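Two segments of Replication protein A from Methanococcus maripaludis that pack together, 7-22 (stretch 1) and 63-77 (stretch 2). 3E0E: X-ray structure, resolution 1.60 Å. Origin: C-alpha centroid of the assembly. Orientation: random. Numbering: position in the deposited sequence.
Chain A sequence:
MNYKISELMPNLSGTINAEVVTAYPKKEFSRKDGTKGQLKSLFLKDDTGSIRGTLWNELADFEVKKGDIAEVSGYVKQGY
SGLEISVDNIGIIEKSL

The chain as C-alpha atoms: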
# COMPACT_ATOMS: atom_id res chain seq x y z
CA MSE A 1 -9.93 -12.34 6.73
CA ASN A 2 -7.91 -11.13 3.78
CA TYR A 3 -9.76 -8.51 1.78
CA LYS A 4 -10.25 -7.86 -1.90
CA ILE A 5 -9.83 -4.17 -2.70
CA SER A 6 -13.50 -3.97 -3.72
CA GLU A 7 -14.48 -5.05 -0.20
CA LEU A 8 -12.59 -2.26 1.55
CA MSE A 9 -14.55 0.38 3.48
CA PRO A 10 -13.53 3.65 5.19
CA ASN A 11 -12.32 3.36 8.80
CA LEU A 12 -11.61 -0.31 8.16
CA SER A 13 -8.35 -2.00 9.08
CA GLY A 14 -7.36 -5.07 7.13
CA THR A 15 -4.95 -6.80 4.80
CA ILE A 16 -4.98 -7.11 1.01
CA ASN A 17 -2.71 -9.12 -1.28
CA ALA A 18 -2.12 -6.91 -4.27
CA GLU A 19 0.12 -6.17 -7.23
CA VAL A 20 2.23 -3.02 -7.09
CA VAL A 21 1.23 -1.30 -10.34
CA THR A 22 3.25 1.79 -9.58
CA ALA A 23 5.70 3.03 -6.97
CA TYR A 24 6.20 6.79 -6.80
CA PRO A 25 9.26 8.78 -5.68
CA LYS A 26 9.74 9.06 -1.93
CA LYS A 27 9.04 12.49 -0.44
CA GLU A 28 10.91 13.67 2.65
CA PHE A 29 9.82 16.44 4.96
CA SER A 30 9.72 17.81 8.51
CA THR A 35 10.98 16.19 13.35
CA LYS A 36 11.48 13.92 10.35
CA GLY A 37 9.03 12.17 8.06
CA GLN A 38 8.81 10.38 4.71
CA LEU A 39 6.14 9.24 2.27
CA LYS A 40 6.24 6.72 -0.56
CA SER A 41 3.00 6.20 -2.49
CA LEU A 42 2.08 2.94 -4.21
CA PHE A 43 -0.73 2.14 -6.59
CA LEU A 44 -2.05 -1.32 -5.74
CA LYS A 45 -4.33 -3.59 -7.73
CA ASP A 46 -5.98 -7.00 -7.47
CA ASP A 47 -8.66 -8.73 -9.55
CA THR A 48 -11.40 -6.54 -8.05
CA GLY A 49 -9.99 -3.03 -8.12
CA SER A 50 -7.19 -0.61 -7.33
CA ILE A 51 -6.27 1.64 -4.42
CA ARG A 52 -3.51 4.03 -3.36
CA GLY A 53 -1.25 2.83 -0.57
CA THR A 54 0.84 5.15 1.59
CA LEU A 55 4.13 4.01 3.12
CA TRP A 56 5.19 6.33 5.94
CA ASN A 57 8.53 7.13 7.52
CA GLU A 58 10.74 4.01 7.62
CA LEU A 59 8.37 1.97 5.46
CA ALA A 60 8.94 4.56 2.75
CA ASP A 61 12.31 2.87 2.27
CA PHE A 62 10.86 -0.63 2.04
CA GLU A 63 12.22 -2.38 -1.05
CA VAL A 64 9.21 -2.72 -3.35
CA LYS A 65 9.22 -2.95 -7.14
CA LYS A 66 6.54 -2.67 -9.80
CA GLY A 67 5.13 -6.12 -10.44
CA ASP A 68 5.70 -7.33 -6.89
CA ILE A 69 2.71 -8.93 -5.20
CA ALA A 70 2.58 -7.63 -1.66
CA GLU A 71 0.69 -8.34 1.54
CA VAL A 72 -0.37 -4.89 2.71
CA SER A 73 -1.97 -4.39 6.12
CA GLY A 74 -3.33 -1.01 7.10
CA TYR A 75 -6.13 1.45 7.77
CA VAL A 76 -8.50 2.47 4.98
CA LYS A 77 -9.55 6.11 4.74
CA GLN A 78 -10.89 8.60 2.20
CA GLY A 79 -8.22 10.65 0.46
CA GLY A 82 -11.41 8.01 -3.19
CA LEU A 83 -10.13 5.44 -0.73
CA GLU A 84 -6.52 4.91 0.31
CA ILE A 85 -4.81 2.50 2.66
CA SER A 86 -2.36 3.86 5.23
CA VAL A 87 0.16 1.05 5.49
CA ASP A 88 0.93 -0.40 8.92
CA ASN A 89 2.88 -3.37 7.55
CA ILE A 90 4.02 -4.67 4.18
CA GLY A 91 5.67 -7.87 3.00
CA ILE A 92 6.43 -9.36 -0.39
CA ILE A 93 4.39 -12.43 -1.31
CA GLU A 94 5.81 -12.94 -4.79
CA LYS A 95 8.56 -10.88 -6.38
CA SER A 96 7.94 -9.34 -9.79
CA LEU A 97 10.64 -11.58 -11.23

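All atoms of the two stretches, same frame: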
# COMPACT_ATOMS: atom_id res chain seq x y z
N GLU A 7 -13.78 -4.85 -1.46
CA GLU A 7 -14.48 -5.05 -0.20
C GLU A 7 -14.09 -4.03 0.86
O GLU A 7 -14.74 -3.93 1.90
CB GLU A 7 -14.21 -6.46 0.33
CG GLU A 7 -14.52 -7.55 -0.67
CD GLU A 7 -14.21 -8.94 -0.14
OE1 GLU A 7 -13.06 -9.16 0.32
OE2 GLU A 7 -15.09 -9.82 -0.18
N LEU A 8 -13.05 -3.26 0.59
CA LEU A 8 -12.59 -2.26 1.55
C LEU A 8 -13.62 -1.16 1.82
O LEU A 8 -14.38 -0.78 0.92
CB LEU A 8 -11.29 -1.62 1.07
CG LEU A 8 -10.11 -2.59 0.90
CD1 LEU A 8 -8.92 -1.83 0.34
CD2 LEU A 8 -9.77 -3.23 2.24
N MSE A 9 -13.64 -0.68 3.05
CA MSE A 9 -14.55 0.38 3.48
C MSE A 9 -13.75 1.38 4.32
O MSE A 9 -12.71 1.04 4.88
CB MSE A 9 -15.68 -0.18 4.35
CG MSE A 9 -16.51 -1.28 3.72
SE MSE A 9 -17.85 -1.79 4.81
CE MSE A 9 -19.23 -0.92 4.07
N PRO A 10 -14.22 2.63 4.41
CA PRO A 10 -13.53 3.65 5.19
C PRO A 10 -13.52 3.27 6.67
O PRO A 10 -14.45 2.63 7.16
CB PRO A 10 -14.35 4.91 4.94
CG PRO A 10 -14.93 4.67 3.57
CD PRO A 10 -15.34 3.22 3.66
N ASN A 11 -12.46 3.65 7.38
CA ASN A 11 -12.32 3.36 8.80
C ASN A 11 -12.20 1.86 9.08
O ASN A 11 -12.47 1.39 10.18
CB ASN A 11 -13.50 3.94 9.58
CG ASN A 11 -13.63 5.45 9.39
OD1 ASN A 11 -12.72 6.21 9.71
ND2 ASN A 11 -14.78 5.88 8.88
N LEU A 12 -11.79 1.13 8.05
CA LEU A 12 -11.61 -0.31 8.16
C LEU A 12 -10.12 -0.62 8.19
O LEU A 12 -9.34 0.01 7.49
CB LEU A 12 -12.23 -1.02 6.95
CG LEU A 12 -11.81 -2.47 6.75
CD1 LEU A 12 -12.57 -3.37 7.72
CD2 LEU A 12 -12.10 -2.89 5.32
N SER A 13 -9.74 -1.59 9.01
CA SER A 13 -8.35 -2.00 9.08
C SER A 13 -8.29 -3.45 8.63
O SER A 13 -8.99 -4.30 9.16
CB SER A 13 -7.82 -1.87 10.51
OG SER A 13 -7.63 -0.50 10.83
N GLY A 14 -7.46 -3.72 7.63
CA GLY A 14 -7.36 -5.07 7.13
C GLY A 14 -6.12 -5.29 6.29
O GLY A 14 -5.23 -4.44 6.24
N THR A 15 -6.09 -6.43 5.62
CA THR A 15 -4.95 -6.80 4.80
C THR A 15 -5.43 -7.17 3.40
O THR A 15 -6.49 -7.77 3.24
CB THR A 15 -4.22 -8.03 5.40
OG1 THR A 15 -3.84 -7.74 6.75
CG2 THR A 15 -2.99 -8.37 4.58
N ILE A 16 -4.66 -6.77 2.40
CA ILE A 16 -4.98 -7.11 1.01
C ILE A 16 -3.71 -7.65 0.39
O ILE A 16 -2.61 -7.26 0.79
CB ILE A 16 -5.44 -5.88 0.18
CG1 ILE A 16 -4.36 -4.79 0.18
CG2 ILE A 16 -6.77 -5.36 0.70
CD1 ILE A 16 -4.64 -3.65 -0.78
N ASN A 17 -3.85 -8.56 -0.57
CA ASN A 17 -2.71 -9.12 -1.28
C ASN A 17 -2.87 -8.52 -2.66
O ASN A 17 -3.79 -8.89 -3.39
CB ASN A 17 -2.80 -10.65 -1.34
CG ASN A 17 -2.79 -11.28 0.03
OD1 ASN A 17 -2.29 -10.69 0.99
ND2 ASN A 17 -3.33 -12.49 0.13
N ALA A 18 -1.99 -7.60 -3.01
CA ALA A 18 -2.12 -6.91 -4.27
C ALA A 18 -0.83 -6.64 -5.02
O ALA A 18 0.25 -6.58 -4.45
CB ALA A 18 -2.85 -5.59 -4.05
N GLU A 19 -0.98 -6.46 -6.33
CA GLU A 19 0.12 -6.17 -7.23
C GLU A 19 0.48 -4.69 -7.16
O GLU A 19 -0.40 -3.83 -7.14
CB GLU A 19 -0.28 -6.52 -8.66
CG GLU A 19 0.62 -5.93 -9.73
CD GLU A 19 0.05 -6.09 -11.13
OE1 GLU A 19 0.67 -5.57 -12.08
OE2 GLU A 19 -1.02 -6.72 -11.28
N VAL A 20 1.78 -4.40 -7.10
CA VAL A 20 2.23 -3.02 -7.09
C VAL A 20 2.28 -2.60 -8.56
O VAL A 20 3.13 -3.06 -9.32
CB VAL A 20 3.64 -2.90 -6.46
CG1 VAL A 20 4.13 -1.46 -6.53
CG2 VAL A 20 3.60 -3.39 -5.01
N VAL A 21 1.32 -1.77 -8.96
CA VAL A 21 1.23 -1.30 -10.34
C VAL A 21 2.16 -0.12 -10.55
O VAL A 21 2.67 0.11 -11.65
CB VAL A 21 -0.21 -0.86 -10.67
CG1 VAL A 21 -0.28 -0.34 -12.11
CG2 VAL A 21 -1.16 -2.02 -10.46
N THR A 22 2.37 0.65 -9.49
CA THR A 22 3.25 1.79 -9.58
C THR A 22 3.81 2.11 -8.21
O THR A 22 3.17 1.87 -7.19
CB THR A 22 2.51 3.04 -10.10
OG1 THR A 22 1.85 2.73 -11.33
CG2 THR A 22 3.50 4.17 -10.35
N GLU A 63 11.90 -2.01 0.32
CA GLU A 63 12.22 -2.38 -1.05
C GLU A 63 11.04 -3.04 -1.76
O GLU A 63 10.74 -4.21 -1.55
CB GLU A 63 13.43 -3.32 -1.08
CG GLU A 63 13.28 -4.58 -0.24
CD GLU A 63 14.45 -5.54 -0.38
OE1 GLU A 63 15.58 -5.18 0.01
OE2 GLU A 63 14.23 -6.66 -0.89
N VAL A 64 10.36 -2.26 -2.59
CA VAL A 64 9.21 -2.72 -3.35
C VAL A 64 9.42 -2.33 -4.80
O VAL A 64 9.93 -1.24 -5.09
CB VAL A 64 7.89 -2.09 -2.83
CG1 VAL A 64 6.88 -1.96 -3.97
CG2 VAL A 64 7.32 -2.96 -1.74
N LYS A 65 9.04 -3.21 -5.72
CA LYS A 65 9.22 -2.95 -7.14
C LYS A 65 7.90 -3.17 -7.87
O LYS A 65 7.04 -3.92 -7.41
CB LYS A 65 10.29 -3.90 -7.69
CG LYS A 65 11.56 -3.92 -6.84
CD LYS A 65 12.36 -5.20 -7.01
CE LYS A 65 13.41 -5.34 -5.91
NZ LYS A 65 14.14 -6.64 -5.95
N LYS A 66 7.74 -2.50 -9.01
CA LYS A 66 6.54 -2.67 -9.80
C LYS A 66 6.47 -4.13 -10.21
O LYS A 66 7.48 -4.72 -10.60
CB LYS A 66 6.58 -1.79 -11.05
CG LYS A 66 5.46 -2.06 -12.04
CD LYS A 66 5.54 -1.13 -13.24
CE LYS A 66 4.52 -1.51 -14.31
NZ LYS A 66 3.12 -1.54 -13.78
N GLY A 67 5.29 -4.72 -10.09
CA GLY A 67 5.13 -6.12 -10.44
C GLY A 67 5.12 -7.02 -9.22
O GLY A 67 4.61 -8.14 -9.27
N ASP A 68 5.69 -6.54 -8.11
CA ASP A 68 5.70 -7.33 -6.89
C ASP A 68 4.28 -7.51 -6.39
O ASP A 68 3.44 -6.62 -6.55
CB ASP A 68 6.49 -6.64 -5.76
CG ASP A 68 7.99 -6.69 -5.97
OD1 ASP A 68 8.47 -7.51 -6.78
OD2 ASP A 68 8.69 -5.92 -5.28
N ILE A 69 4.01 -8.66 -5.79
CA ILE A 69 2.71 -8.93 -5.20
C ILE A 69 2.99 -8.82 -3.71
O ILE A 69 3.79 -9.56 -3.15
CB ILE A 69 2.19 -10.33 -5.56
CG1 ILE A 69 2.11 -10.46 -7.08
CG2 ILE A 69 0.81 -10.54 -4.94
CD1 ILE A 69 1.61 -11.79 -7.57
N ALA A 70 2.33 -7.86 -3.06
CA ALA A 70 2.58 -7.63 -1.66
C ALA A 70 1.39 -7.83 -0.74
O ALA A 70 0.23 -7.69 -1.15
CB ALA A 70 3.13 -6.22 -1.48
N GLU A 71 1.70 -8.18 0.51
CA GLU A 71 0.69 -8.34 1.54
C GLU A 71 0.75 -7.01 2.26
O GLU A 71 1.74 -6.69 2.93
CB GLU A 71 1.08 -9.46 2.50
CG GLU A 71 -0.02 -9.78 3.49
CD GLU A 71 0.30 -10.99 4.35
OE1 GLU A 71 -0.61 -11.46 5.07
OE2 GLU A 71 1.45 -11.46 4.30
N VAL A 72 -0.31 -6.22 2.11
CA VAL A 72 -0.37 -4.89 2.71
C VAL A 72 -1.44 -4.82 3.79
O VAL A 72 -2.61 -5.02 3.50
CB VAL A 72 -0.69 -3.83 1.64
CG1 VAL A 72 -0.72 -2.46 2.27
CG2 VAL A 72 0.34 -3.88 0.52
N SER A 73 -1.03 -4.51 5.01
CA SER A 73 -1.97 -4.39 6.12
C SER A 73 -2.03 -2.92 6.52
O SER A 73 -1.00 -2.28 6.65
CB SER A 73 -1.49 -5.23 7.31
OG SER A 73 -1.38 -6.59 6.95
N GLY A 74 -3.23 -2.40 6.73
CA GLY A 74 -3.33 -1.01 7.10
C GLY A 74 -4.73 -0.53 7.37
O GLY A 74 -5.67 -1.33 7.46
N TYR A 75 -4.87 0.79 7.48
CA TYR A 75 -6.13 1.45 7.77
C TYR A 75 -6.64 2.13 6.51
O TYR A 75 -5.90 2.86 5.85
CB TYR A 75 -5.92 2.49 8.86
CG TYR A 75 -7.18 3.10 9.40
CD1 TYR A 75 -7.98 2.41 10.31
CD2 TYR A 75 -7.57 4.39 9.02
CE1 TYR A 75 -9.14 2.98 10.82
CE2 TYR A 75 -8.73 4.97 9.52
CZ TYR A 75 -9.50 4.26 10.43
OH TYR A 75 -10.64 4.83 10.94
N VAL A 76 -7.90 1.90 6.17
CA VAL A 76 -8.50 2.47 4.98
C VAL A 76 -9.21 3.78 5.31
O VAL A 76 -9.97 3.85 6.27
CB VAL A 76 -9.52 1.48 4.38
CG1 VAL A 76 -10.14 2.05 3.11
CG2 VAL A 76 -8.84 0.16 4.09
N LYS A 77 -8.94 4.81 4.52
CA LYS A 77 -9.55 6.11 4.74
C LYS A 77 -9.81 6.78 3.40
O LYS A 77 -9.31 6.34 2.36
CB LYS A 77 -8.64 6.99 5.59
O HOH W 1 2.73 -4.05 -12.41

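The strand that ends at Thr-22 and strand 69-77 run antiparallel, their axes 140° apart and 4.5 Å at closest approach; together the stretches bury 1090 Å². Paired amide bonds define the register: Ile-16 N to Val-72 O (2.9 Å) and Val-72 N to Ile-16 O (2.8 Å), with the same reciprocal pattern at Ala-18/Ala-70 and Gly-14/Gly-74. Between these pairs the backbones draw closer, CA of Thr-15 lying 4.1 Å from CA of Ser-73, near enough for Thr-15 CA to approach Val-72 O at 3.2 Å.

Side chains alternate between two faces. On one, Ile-16 CG1 meets Val-72 CB at 4.1 Å, while the glycine pair leaves this face without side chains at its level. Beyond it Val-76, burying 100 Å², fits against Leu-8 (CG2 to CD2, 4.0 Å), and its CB sits 3.3 Å from Met-9 O. On the other face Thr-15 OG1 donates to Ser-73 OG (2.7 Å), and Ser-13 OG abuts the Tyr-75 ring edge, 3.0 Å from CD1.

At the far end Val-20 is the matching bump: its CG2 reaches Val-64 CG1 (3.7 Å), and its CB packs on Lys-65 O (3.7 Å). The type II turn 65-68 packs against Val-20 and holds its backbone: Gly-67 N donates to Val-20 O (2.8 Å) and Val-20 N to Asp-68 O (2.8 Å). Lys-66, t through chi3 and turned at chi4 (p), reaches back, its NZ donating to Val-21 O (2.7 Å).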